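Local atomic coordinates of putative bacteriocin (Brevibacillus laterosporus, PDB entry 4OZK), a protein that is a leaderless class IId bacteriocin with a defensin-like module and probably kills or inhibits a broad range of competing bacteria. Residues Y30-C33 and T37-Y40. Numbering follows the deposited sequence.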
# COMPACT_ATOMS: atom_id res chain seq x y z
N TYR A 30 1.69 2.44 0.01
CA TYR A 30 2.62 3.01 -0.96
C TYR A 30 3.62 3.91 -0.26
O TYR A 30 3.24 4.76 0.55
CB TYR A 30 1.84 3.83 -2.00
CG TYR A 30 1.22 3.01 -3.11
CD1 TYR A 30 1.92 2.79 -4.30
CD2 TYR A 30 -0.06 2.47 -2.98
CE1 TYR A 30 1.36 2.05 -5.33
CE2 TYR A 30 -0.62 1.72 -4.01
CZ TYR A 30 0.09 1.52 -5.18
OH TYR A 30 -0.45 0.78 -6.21
N ALA A 31 4.90 3.74 -0.54
CA ALA A 31 5.87 4.73 -0.07
C ALA A 31 5.97 5.81 -1.14
O ALA A 31 5.85 5.52 -2.34
CB ALA A 31 7.23 4.10 0.21
N ILE A 32 6.16 7.05 -0.71
CA ILE A 32 6.45 8.14 -1.65
C ILE A 32 7.97 8.29 -1.73
O ILE A 32 8.65 8.36 -0.70
CB ILE A 32 5.76 9.46 -1.21
CG1 ILE A 32 4.25 9.25 -1.04
CG2 ILE A 32 6.07 10.60 -2.20
CD1 ILE A 32 3.49 10.46 -0.44
N CYS A 33 8.51 8.32 -2.95
CA CYS A 33 9.96 8.43 -3.13
C CYS A 33 10.39 9.89 -3.23
O CYS A 33 9.59 10.76 -3.63
CB CYS A 33 10.42 7.67 -4.38
SG CYS A 33 10.13 5.89 -4.31
N THR A 37 8.10 9.60 -7.29
CA THR A 37 7.37 8.38 -7.60
C THR A 37 6.76 7.75 -6.35
O THR A 37 7.10 8.12 -5.23
CB THR A 37 8.26 7.34 -8.31
OG1 THR A 37 9.32 6.94 -7.44
CG2 THR A 37 8.84 7.94 -9.58
N GLN A 38 5.84 6.81 -6.56
CA GLN A 38 5.30 6.01 -5.48
C GLN A 38 5.66 4.56 -5.74
O GLN A 38 5.79 4.15 -6.89
CB GLN A 38 3.79 6.15 -5.40
CG GLN A 38 3.32 7.53 -4.99
CD GLN A 38 1.86 7.53 -4.62
OE1 GLN A 38 1.22 6.48 -4.59
NE2 GLN A 38 1.31 8.71 -4.34
N VAL A 39 5.84 3.79 -4.68
CA VAL A 39 6.14 2.38 -4.84
C VAL A 39 5.19 1.58 -3.96
O VAL A 39 4.93 1.96 -2.81
CB VAL A 39 7.64 2.05 -4.55
CG1 VAL A 39 8.53 2.69 -5.61
CG2 VAL A 39 8.04 2.55 -3.18
N TYR A 40 4.64 0.51 -4.53
CA TYR A 40 3.70 -0.36 -3.84
C TYR A 40 4.53 -1.26 -2.92
O TYR A 40 5.36 -2.03 -3.41
CB TYR A 40 2.91 -1.14 -4.91
CG TYR A 40 1.90 -2.17 -4.45
CD1 TYR A 40 1.53 -2.30 -3.11
CD2 TYR A 40 1.33 -3.04 -5.37
CE1 TYR A 40 0.61 -3.28 -2.71
CE2 TYR A 40 0.43 -4.01 -4.99
CZ TYR A 40 0.07 -4.13 -3.67
OH TYR A 40 -0.83 -5.11 -3.30
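Ala31 and Val39 form the hydrogen-bonded pair near the turn end of an antiparallel beta hairpin, built by strands 24-33 and 38-48 in the three-stranded, defensin-like sheet of laterosporulin. Both rungs of this pair are 2.9 Å long, one from Ala31 N to Val39 O and the other from Val39 N to Ala31 O. Toward the turn, Cys33 N donates to Thr37 O over 2.7 Å, almost straight at 172°. At the flanking non-hydrogen-bonded positions, CA-H...O contacts run from Tyr30 CA to Val39 O and from Gln38 CA to Ala31 O. Strand 8-19 pairs with the other edge of strand 24-33, which is therefore central in the sheet.

On one face of the hairpin, Ala31 CB meets Val39 CG2 at 3.8 Å, while Val39 CG1, set beside its own backbone N, touches Cys33 SG. That sulfur is disulfide-bonded to Cys4, so the apolar patch adjoins a covalent tie to the N-terminal loop.

The other face bears Tyr30, Ile32, Gln38 and Tyr40. The Gln38 amide reaches across to Tyr30, its plane 56° from that of the ring and its OE1 3.8 Å from Tyr30 CB. The two tyrosine rings lie nearly parallel, 27° apart, but are slid so far that they barely overlap. The Tyr40 ring leads away from residues 30-33 because CG lies opposite the backbone N, and its OH is hydrogen-bonded to Thr43 OG1. What covers the Tyr30 ring is instead the base of Tyr40: CA sits over the face, 4.0 Å from the centroid, and Tyr40 CB packs 3.6 Å from Tyr30 CE1.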